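Local coordinates for nuclear movement protein (Encephalitozoon cuniculi, PDB 2O30) that is of unknown function but carries a CS domain of the p23/NudC type and may bind unfolded proteins, at residues L13-I18 / N75-R80; I33-K38 / V58-L63; L54-D59 / R80-D85. The protein carries 1 engineered substitution. One frame throughout, in Å; residues are numbered along the deposited sequence.

Contact 1: L13-I18 / N75-R80; sequences LNEINI and NVTKKR
N75 meets both N17 and E15 through one amide nitrogen. With CG anti to its own backbone N (chi1 172°), the N75 side chain lies beside that of N17, the two pointing the same way, and ND2 gives a nearly straight bond of 2.7 Å to N17 OD1. That partner lies in the plane of the N75 amide. The bond of 2.9 Å from N75 ND2 to E15 OE1 reaches the carboxylate oxygen from above its plane, the two flat groups standing 79° apart. Two acceptors thus grip one NH2 group and fix the turn of the amide; N17 ND2 in turn hydrogen-bonds D10 OD1.

V76 pairs with I16 in a hydrogen-bonded antiparallel bridge. The bond from I16 N to V76 O measures 2.9 Å and is almost straight, and V76 N returns a bond of 3.0 Å to I16 O. On the sheet face shared by these two residues, V76 CG1 approaches I16 CB at 4.2 Å.

T77 faces E15 in the next, non-hydrogen-bonded pair, and its CG2 rests against N14 O. At K78, the backbone N binds N14 O at 2.7 Å, the donor standing above the carbonyl plane. The extended K78 side chain crosses that of I16 at about a right angle, bringing CE within 3.7 Å of I16 CD1. Only a weak bond links K78 NZ to L13 O; the ammonium's stronger partner is E82 O. K78 NZ also bonds Q11 OE1 and E12 O, and it makes a cation-pi contact with W84.

The axes of 15-18 and 75-78 run 4.7 Å apart at 157°, a regular antiparallel ladder between neighbouring strands in one sheet of the CS domain's beta-sandwich, the p23-like fold.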
loop_
_atom_site.group_PDB
_atom_site.type_symbol
_atom_site.label_atom_id
_atom_site.label_comp_id
_atom_site.label_asym_id
_atom_site.label_seq_id
_atom_site.Cartn_x
_atom_site.Cartn_y
_atom_site.Cartn_z
ATOM N N LEU A 13 14.037 -19.618 10.956
ATOM C CA LEU A 13 12.863 -20.323 11.492
ATOM C C LEU A 13 11.681 -19.402 11.798
ATOM O O LEU A 13 10.536 -19.770 11.565
ATOM C CB LEU A 13 13.253 -21.155 12.727
ATOM C CG LEU A 13 12.150 -22.080 13.262
ATOM C CD1 LEU A 13 11.604 -23.038 12.208
ATOM C CD2 LEU A 13 12.733 -22.869 14.441
ATOM N N ASN A 14 11.967 -18.179 12.253
ATOM C CA ASN A 14 10.941 -17.249 12.696
ATOM C C ASN A 14 10.779 -15.994 11.818
ATOM O O ASN A 14 10.020 -15.105 12.182
ATOM C CB ASN A 14 11.254 -16.799 14.138
ATOM C CG ASN A 14 12.535 -15.975 14.249
ATOM O OD1 ASN A 14 13.499 -16.146 13.492
ATOM N ND2 ASN A 14 12.564 -15.087 15.247
ATOM N N GLU A 15 11.469 -15.940 10.671
ATOM C CA GLU A 15 11.515 -14.681 9.881
ATOM C C GLU A 15 11.575 -14.944 8.377
ATOM O O GLU A 15 12.130 -15.951 7.918
ATOM C CB GLU A 15 12.719 -13.817 10.282
ATOM C CG GLU A 15 12.682 -13.241 11.687
ATOM C CD GLU A 15 13.901 -12.376 11.995
ATOM O OE1 GLU A 15 14.646 -12.031 11.042
ATOM O OE2 GLU A 15 14.093 -12.040 13.198
ATOM N N ILE A 16 10.984 -14.025 7.622
ATOM C CA ILE A 16 11.068 -14.045 6.159
ATOM C C ILE A 16 11.858 -12.791 5.728
ATOM O O ILE A 16 11.605 -11.728 6.266
ATOM C CB ILE A 16 9.651 -14.021 5.550
ATOM C CG1 ILE A 16 8.968 -15.395 5.702
ATOM C CG2 ILE A 16 9.656 -13.637 4.048
ATOM C CD1 ILE A 16 9.586 -16.554 4.841
ATOM N N ASN A 17 12.787 -12.951 4.778
ATOM C CA ASN A 17 13.555 -11.834 4.216
ATOM C C ASN A 17 13.359 -11.799 2.714
ATOM O O ASN A 17 13.417 -12.844 2.055
ATOM C CB ASN A 17 15.043 -11.991 4.524
ATOM C CG ASN A 17 15.335 -11.920 6.010
ATOM O OD1 ASN A 17 15.114 -10.881 6.649
ATOM N ND2 ASN A 17 15.842 -13.018 6.563
ATOM N N ILE A 18 13.105 -10.606 2.175
ATOM C CA ILE A 18 12.911 -10.444 0.729
ATOM C C ILE A 18 13.899 -9.371 0.270
ATOM O O ILE A 18 14.098 -8.386 0.973
ATOM C CB ILE A 18 11.488 -10.021 0.390
ATOM C CG1 ILE A 18 10.473 -11.102 0.820
ATOM C CG2 ILE A 18 11.328 -9.711 -1.132
ATOM C CD1 ILE A 18 9.029 -10.572 0.982
ATOM N N ASN A 75 12.188 -7.377 5.881
ATOM C CA ASN A 75 12.161 -8.433 6.900
ATOM C C ASN A 75 10.789 -8.378 7.577
ATOM O O ASN A 75 10.253 -7.297 7.811
ATOM C CB ASN A 75 13.278 -8.142 7.901
ATOM C CG ASN A 75 13.241 -9.033 9.104
ATOM O OD1 ASN A 75 12.673 -8.663 10.145
ATOM N ND2 ASN A 75 13.847 -10.218 8.989
ATOM N N VAL A 76 10.204 -9.546 7.867
ATOM C CA VAL A 76 8.967 -9.604 8.648
ATOM C C VAL A 76 9.008 -10.895 9.461
ATOM O O VAL A 76 9.567 -11.906 9.000
ATOM C CB VAL A 76 7.665 -9.511 7.775
ATOM C CG1 VAL A 76 7.485 -10.703 6.842
ATOM C CG2 VAL A 76 6.409 -9.360 8.655
ATOM N N THR A 77 8.437 -10.841 10.668
ATOM C CA THR A 77 8.503 -11.994 11.584
ATOM C C THR A 77 7.330 -12.937 11.300
ATOM O O THR A 77 6.216 -12.489 11.099
ATOM C CB THR A 77 8.465 -11.501 13.049
ATOM O OG1 THR A 77 9.614 -10.680 13.310
ATOM C CG2 THR A 77 8.452 -12.676 14.033
ATOM N N LYS A 78 7.593 -14.248 11.285
ATOM C CA LYS A 78 6.542 -15.242 11.096
ATOM C C LYS A 78 5.698 -15.361 12.364
ATOM O O LYS A 78 6.231 -15.255 13.456
ATOM C CB LYS A 78 7.161 -16.617 10.815
ATOM C CG LYS A 78 7.939 -16.721 9.498
ATOM C CD LYS A 78 8.746 -18.028 9.496
ATOM C CE LYS A 78 9.474 -18.262 8.177
ATOM N NZ LYS A 78 10.258 -19.572 8.308
ATOM N N LYS A 79 4.405 -15.607 12.204
ATOM C CA LYS A 79 3.541 -15.865 13.379
ATOM C C LYS A 79 3.873 -17.204 14.024
ATOM O O LYS A 79 3.871 -17.332 15.258
ATOM C CB LYS A 79 2.066 -15.791 12.989
ATOM C CG LYS A 79 1.490 -14.375 13.056
ATOM C CD LYS A 79 -0.043 -14.363 13.033
ATOM C CE LYS A 79 -0.576 -12.962 12.653
ATOM N NZ LYS A 79 -2.080 -12.958 12.462
ATOM N N ARG A 80 4.180 -18.194 13.193
ATOM C CA ARG A 80 4.525 -19.529 13.670
ATOM C C ARG A 80 5.950 -19.884 13.260
ATOM O O ARG A 80 6.358 -19.593 12.125
ATOM C CB ARG A 80 3.516 -20.539 13.105
ATOM C CG ARG A 80 3.612 -21.905 13.729
ATOM C CD ARG A 80 2.412 -22.797 13.371
ATOM N NE ARG A 80 2.451 -24.023 14.165
ATOM C CZ ARG A 80 1.832 -24.193 15.335
ATOM N NH1 ARG A 80 1.089 -23.223 15.869
ATOM N NH2 ARG A 80 1.951 -25.348 15.975
#

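Contact 2: I33-K38 / V58-L63; sequences IRMVGK and VDVSSL. Engineered in segment 33-38: M35 (natural residue Ile).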
loop_
_atom_site.group_PDB
_atom_site.type_symbol
_atom_site.label_atom_id
_atom_site.label_comp_id
_atom_site.label_asym_id
_atom_site.label_seq_id
_atom_site.Cartn_x
_atom_site.Cartn_y
_atom_site.Cartn_z
ATOM N N ILE A 33 5.626 -0.410 -0.029
ATOM C CA ILE A 33 5.439 -1.757 0.549
ATOM C C ILE A 33 4.212 -1.729 1.465
ATOM O O ILE A 33 4.105 -0.867 2.345
ATOM C CB ILE A 33 6.692 -2.216 1.336
ATOM C CG1 ILE A 33 7.907 -2.233 0.406
ATOM C CG2 ILE A 33 6.468 -3.608 1.953
ATOM C CD1 ILE A 33 9.271 -2.406 1.097
ATOM N N ARG A 34 3.282 -2.648 1.228
ATOM C CA ARG A 34 2.088 -2.802 2.071
ATOM C C ARG A 34 1.838 -4.289 2.331
ATOM O O ARG A 34 1.840 -5.076 1.395
ATOM C CB ARG A 34 0.857 -2.231 1.370
ATOM C CG ARG A 34 -0.453 -2.389 2.155
ATOM C CD ARG A 34 -1.656 -1.746 1.449
ATOM N NE ARG A 34 -2.058 -2.432 0.220
ATOM C CZ ARG A 34 -2.029 -1.898 -1.001
ATOM N NH1 ARG A 34 -1.627 -0.653 -1.190
ATOM N NH2 ARG A 34 -2.421 -2.612 -2.047
HETATM N N MSE A 35 1.593 -4.648 3.590
HETATM C CA MSE A 35 1.078 -5.959 3.913
HETATM C C MSE A 35 -0.200 -5.756 4.720
HETATM O O MSE A 35 -0.212 -4.955 5.657
HETATM C CB MSE A 35 2.098 -6.762 4.728
HETATM C CG MSE A 35 3.345 -7.197 3.975
HETATM SE SE MSE A 35 4.234 -8.489 4.923
HETATM C CE MSE A 35 2.907 -9.657 4.902
ATOM N N VAL A 36 -1.257 -6.469 4.339
ATOM C CA VAL A 36 -2.502 -6.533 5.100
ATOM C C VAL A 36 -2.883 -8.007 5.183
ATOM O O VAL A 36 -3.121 -8.657 4.152
ATOM C CB VAL A 36 -3.660 -5.745 4.426
ATOM C CG1 VAL A 36 -4.926 -5.801 5.295
ATOM C CG2 VAL A 36 -3.249 -4.303 4.195
ATOM N N GLY A 37 -2.944 -8.518 6.405
ATOM C CA GLY A 37 -3.105 -9.957 6.605
ATOM C C GLY A 37 -1.918 -10.656 5.958
ATOM O O GLY A 37 -0.761 -10.369 6.298
ATOM N N LYS A 38 -2.203 -11.548 5.010
ATOM C CA LYS A 38 -1.147 -12.263 4.279
ATOM C C LYS A 38 -0.858 -11.636 2.926
ATOM O O LYS A 38 0.084 -12.042 2.253
ATOM C CB LYS A 38 -1.492 -13.751 4.093
ATOM C CG LYS A 38 -1.547 -14.527 5.390
ATOM C CD LYS A 38 -1.306 -16.015 5.143
ATOM C CE LYS A 38 -2.332 -16.627 4.213
ATOM N NZ LYS A 38 -1.839 -17.910 3.613
ATOM N N VAL A 58 2.135 -13.669 9.018
ATOM C CA VAL A 58 3.243 -12.923 9.608
ATOM C C VAL A 58 2.725 -11.846 10.558
ATOM O O VAL A 58 1.547 -11.481 10.510
ATOM C CB VAL A 58 4.139 -12.282 8.521
ATOM C CG1 VAL A 58 4.776 -13.387 7.666
ATOM C CG2 VAL A 58 3.330 -11.344 7.649
ATOM N N ASP A 59 3.602 -11.368 11.431
ATOM C CA ASP A 59 3.295 -10.227 12.275
ATOM C C ASP A 59 3.484 -8.951 11.439
ATOM O O ASP A 59 4.593 -8.454 11.315
ATOM C CB ASP A 59 4.216 -10.223 13.492
ATOM C CG ASP A 59 3.979 -9.026 14.407
ATOM O OD1 ASP A 59 3.093 -8.196 14.111
ATOM O OD2 ASP A 59 4.693 -8.914 15.420
ATOM N N VAL A 60 2.406 -8.438 10.861
ATOM C CA VAL A 60 2.524 -7.309 9.923
ATOM C C VAL A 60 3.190 -6.085 10.572
ATOM O O VAL A 60 3.953 -5.361 9.910
ATOM C CB VAL A 60 1.185 -6.972 9.220
ATOM C CG1 VAL A 60 1.296 -5.661 8.441
ATOM C CG2 VAL A 60 0.794 -8.089 8.268
ATOM N N SER A 61 2.953 -5.887 11.870
ATOM C CA SER A 61 3.598 -4.789 12.615
ATOM C C SER A 61 5.137 -4.858 12.663
ATOM O O SER A 61 5.804 -3.841 12.868
ATOM C CB SER A 61 3.019 -4.674 14.039
ATOM O OG SER A 61 3.562 -5.662 14.900
ATOM N N SER A 62 5.695 -6.049 12.453
ATOM C CA SER A 62 7.137 -6.256 12.543
ATOM C C SER A 62 7.849 -5.930 11.229
ATOM O O SER A 62 9.093 -5.937 11.176
ATOM C CB SER A 62 7.455 -7.703 12.929
ATOM O OG SER A 62 7.211 -8.576 11.825
ATOM N N LEU A 63 7.061 -5.688 10.190
ATOM C CA LEU A 63 7.580 -5.398 8.832
ATOM C C LEU A 63 8.578 -4.246 8.857
ATOM O O LEU A 63 8.299 -3.192 9.423
ATOM C CB LEU A 63 6.429 -5.062 7.886
ATOM C CG LEU A 63 6.752 -4.730 6.426
ATOM C CD1 LEU A 63 7.496 -5.868 5.798
ATOM C CD2 LEU A 63 5.456 -4.438 5.664
HETATM O O HOH W 1 -0.150 -12.276 8.179
#
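Selenomethionine M35, an engineered residue that is Ile in the natural sequence, carries most of the apolar contact, meeting V58, V60 and L63. Its chain bends at the last torsion (chi3 61°), which turns CE toward V58 CG2; their separation of 3.3 Å is so short that it is doubtful as a measure of real strain. Nearer the backbone, M35 CB lies 4.0 Å from both V60 CG1 and V60 CG2, while M35 CG touches L63 CD2 at 3.9 Å. The same L63 methyl also reaches I33 CG2, so one leucine branch meets two residues of strand 31-36.

Both methyls of V60 also lie against backbone oxygens. V60 CG1 is 3.2 Å from M35 O, and V60 CG2 is near G37 O.

The polar link is indirect: water 1 accepts from V58 N at 2.8 Å and donates weakly to G37 O.

Within 58-63 the corner is held by its own bonds. D59 O accepts from both S62 N and S62 OG, and D59 OD1 receives S61 OG on its syn side, as two overlapping type I turns carry the chain from D59 to L63.

Methyl and methylene groups therefore join the two sheets of the sandwich here. K38 bonds L54 and L55 nearby, but the direct contact between the segments is apolar and non-directional, its only polar link passing through water 1.

Contact 3: L54-D59 / R80-D85; sequences LLHEVD and RNEWWD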
loop_
_atom_site.group_PDB
_atom_site.type_symbol
_atom_site.label_atom_id
_atom_site.label_comp_id
_atom_site.label_asym_id
_atom_site.label_seq_id
_atom_site.Cartn_x
_atom_site.Cartn_y
_atom_site.Cartn_z
ATOM N N LEU A 54 1.265 -14.239 1.072
ATOM C CA LEU A 54 2.336 -14.987 1.708
ATOM C C LEU A 54 1.805 -16.372 2.061
ATOM O O LEU A 54 0.612 -16.523 2.310
ATOM C CB LEU A 54 2.813 -14.280 2.970
ATOM C CG LEU A 54 3.635 -12.998 2.753
ATOM C CD1 LEU A 54 4.168 -12.516 4.096
ATOM C CD2 LEU A 54 4.788 -13.250 1.824
ATOM N N LEU A 55 2.688 -17.362 2.081
ATOM C CA LEU A 55 2.274 -18.744 2.342
ATOM C C LEU A 55 1.613 -18.925 3.714
ATOM O O LEU A 55 0.621 -19.676 3.851
ATOM C CB LEU A 55 3.474 -19.690 2.196
ATOM C CG LEU A 55 3.112 -21.184 2.317
ATOM C CD1 LEU A 55 2.091 -21.581 1.278
ATOM C CD2 LEU A 55 4.358 -22.015 2.189
ATOM N N HIS A 56 2.163 -18.268 4.733
ATOM C CA HIS A 56 1.622 -18.329 6.093
ATOM C C HIS A 56 1.569 -16.941 6.720
ATOM O O HIS A 56 2.106 -15.968 6.167
ATOM C CB HIS A 56 2.461 -19.243 6.991
ATOM C CG HIS A 56 2.592 -20.643 6.475
ATOM N ND1 HIS A 56 1.532 -21.524 6.441
ATOM C CD2 HIS A 56 3.651 -21.305 5.954
ATOM C CE1 HIS A 56 1.936 -22.673 5.928
ATOM N NE2 HIS A 56 3.216 -22.567 5.622
ATOM N N GLU A 57 0.940 -16.864 7.886
ATOM C CA GLU A 57 0.760 -15.603 8.585
ATOM C C GLU A 57 2.058 -15.000 9.119
ATOM O O GLU A 57 2.978 -15.706 9.569
ATOM C CB GLU A 57 -0.307 -15.748 9.689
ATOM C CG GLU A 57 -1.708 -15.864 9.083
ATOM C CD GLU A 57 -2.829 -15.951 10.105
ATOM O OE1 GLU A 57 -2.804 -15.213 11.117
ATOM O OE2 GLU A 57 -3.757 -16.757 9.874
ATOM N N VAL A 58 2.135 -13.669 9.018
ATOM C CA VAL A 58 3.243 -12.923 9.608
ATOM C C VAL A 58 2.725 -11.846 10.558
ATOM O O VAL A 58 1.547 -11.481 10.510
ATOM C CB VAL A 58 4.139 -12.282 8.521
ATOM C CG1 VAL A 58 4.776 -13.387 7.666
ATOM C CG2 VAL A 58 3.330 -11.344 7.649
ATOM N N ASP A 59 3.602 -11.368 11.431
ATOM C CA ASP A 59 3.295 -10.227 12.275
ATOM C C ASP A 59 3.484 -8.951 11.439
ATOM O O ASP A 59 4.593 -8.454 11.315
ATOM C CB ASP A 59 4.216 -10.223 13.492
ATOM C CG ASP A 59 3.979 -9.026 14.407
ATOM O OD1 ASP A 59 3.093 -8.196 14.111
ATOM O OD2 ASP A 59 4.693 -8.914 15.420
ATOM N N ARG A 80 4.180 -18.194 13.193
ATOM C CA ARG A 80 4.525 -19.529 13.670
ATOM C C ARG A 80 5.950 -19.884 13.260
ATOM O O ARG A 80 6.358 -19.593 12.125
ATOM C CB ARG A 80 3.516 -20.539 13.105
ATOM C CG ARG A 80 3.612 -21.905 13.729
ATOM C CD ARG A 80 2.412 -22.797 13.371
ATOM N NE ARG A 80 2.451 -24.023 14.165
ATOM C CZ ARG A 80 1.832 -24.193 15.335
ATOM N NH1 ARG A 80 1.089 -23.223 15.869
ATOM N NH2 ARG A 80 1.951 -25.348 15.975
ATOM N N ASN A 81 6.713 -20.498 14.168
ATOM C CA ASN A 81 8.097 -20.887 13.880
ATOM C C ASN A 81 8.180 -22.203 13.097
ATOM O O ASN A 81 8.284 -23.283 13.679
ATOM C CB ASN A 81 8.945 -20.976 15.155
ATOM C CG ASN A 81 9.261 -19.617 15.753
ATOM O OD1 ASN A 81 8.929 -18.575 15.188
ATOM N ND2 ASN A 81 9.906 -19.622 16.915
ATOM N N GLU A 82 8.142 -22.105 11.774
ATOM C CA GLU A 82 8.147 -23.276 10.903
ATOM C C GLU A 82 8.802 -22.873 9.582
ATOM O O GLU A 82 8.719 -21.704 9.178
ATOM C CB GLU A 82 6.707 -23.756 10.655
ATOM C CG GLU A 82 5.878 -22.857 9.742
ATOM C CD GLU A 82 4.385 -23.153 9.773
ATOM O OE1 GLU A 82 4.021 -24.298 10.153
ATOM O OE2 GLU A 82 3.587 -22.253 9.405
ATOM N N TRP A 83 9.453 -23.827 8.924
ATOM C CA TRP A 83 10.002 -23.567 7.588
ATOM C C TRP A 83 8.861 -23.424 6.579
ATOM O O TRP A 83 7.827 -24.098 6.684
ATOM C CB TRP A 83 11.026 -24.634 7.150
ATOM C CG TRP A 83 12.106 -24.898 8.135
ATOM C CD1 TRP A 83 12.316 -26.060 8.831
ATOM C CD2 TRP A 83 13.110 -23.989 8.561
ATOM N NE1 TRP A 83 13.399 -25.932 9.649
ATOM C CE2 TRP A 83 13.913 -24.666 9.504
ATOM C CE3 TRP A 83 13.427 -22.658 8.229
ATOM C CZ2 TRP A 83 15.016 -24.069 10.118
ATOM C CZ3 TRP A 83 14.521 -22.068 8.845
ATOM C CH2 TRP A 83 15.291 -22.766 9.793
ATOM N N TRP A 84 9.038 -22.523 5.611
ATOM C CA TRP A 84 8.080 -22.348 4.517
ATOM C C TRP A 84 8.667 -22.966 3.259
ATOM O O TRP A 84 9.822 -22.687 2.923
ATOM C CB TRP A 84 7.879 -20.856 4.214
ATOM C CG TRP A 84 7.187 -20.042 5.270
ATOM C CD1 TRP A 84 7.027 -20.340 6.613
ATOM C CD2 TRP A 84 6.572 -18.768 5.065
ATOM N NE1 TRP A 84 6.334 -19.318 7.238
ATOM C CE2 TRP A 84 6.048 -18.344 6.311
ATOM C CE3 TRP A 84 6.413 -17.936 3.941
ATOM C CZ2 TRP A 84 5.380 -17.119 6.465
ATOM C CZ3 TRP A 84 5.738 -16.726 4.091
ATOM C CH2 TRP A 84 5.229 -16.330 5.349
ATOM N N ASP A 85 7.872 -23.786 2.574
ATOM C CA ASP A 85 8.248 -24.359 1.274
ATOM C C ASP A 85 8.392 -23.319 0.154
ATOM O O ASP A 85 9.191 -23.496 -0.779
ATOM C CB ASP A 85 7.189 -25.381 0.824
ATOM C CG ASP A 85 7.254 -26.692 1.594
ATOM O OD1 ASP A 85 8.077 -26.835 2.532
ATOM O OD2 ASP A 85 6.462 -27.594 1.243
HETATM O O HOH W 2 5.187 -24.619 4.164
HETATM O O HOH W 3 2.947 -18.186 10.488
#
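H56 meets an aromatic ring and a carboxylate at once: its imidazole presents an edge to the face of the W84 indole while E82 OE2 sits over its centre. The first is a T-shaped (edge-to-face) stack, with H56 and the five-membered ring of W84 4.7 Å apart between centroids and their planes at 75°. It ties the loop leading into strand 58-59 to the segment that follows strand 71-78 in this p23-like beta-sandwich. H56 CD2 makes the approach, 3.6 Å from W84 CD1.

The E82 side chain crosses that of H56 at about a right angle, the carboxylate tilted 42° from the ring. Its OE2 lies 3.5 Å from H56 CG and 3.4 Å above the ring plane, while L55 CG covers the opposite face nearer the rim. A negative charge so placed would be expected to stabilise a protonated imidazole, although the geometry does not establish that state.

The six-membered part of W84 reaches the backbone and side chains of 54-58. L55 CB touches W84 CE3 at 3.8 Å, and L54 CB and V58 CG1 both come close to CH2, approaching the indole obliquely. CG of W84 is anti to the carbonyl carbon (chi1 -68°), and beyond it the indole extends to these residues although the CB bond does not aim at them. L54 also packs on L87 and L88.

Two waters add polar bridges. Water 3 donates to E57 O and accepts from R80 N, while water 2 lies between H56 NE2 and D85 N, in the plane of the imidazole. The carbonyl of H56 is different: its O is buried without a polar partner, 3.2 Å from W84 CH2.

Overall arrangement
Contact 1 is a ladder within one sheet, contact 2 joins the corner after strand 58-59 to strand 31-36 of the other sheet, and contact 3 packs the segment after strand 71-78 against the loop leading into strand 58-59. Contacts 1 and 3, about 7 Å between centres, share R80; K79 NZ forms a salt bridge of 2.7 Å with E57 OE1. Contacts 1 and 2, about 10 Å between centres, meet where T77 N approaches S62 OG at 2.8 Å. Contacts 2 and 3 share V58 and D59, their centres about 12 Å apart. R34 lines, with C41, K43, I48 and D51, a pocket holding DTT, probably from the crystallisation liquor, and reaches W65 of the second subunit.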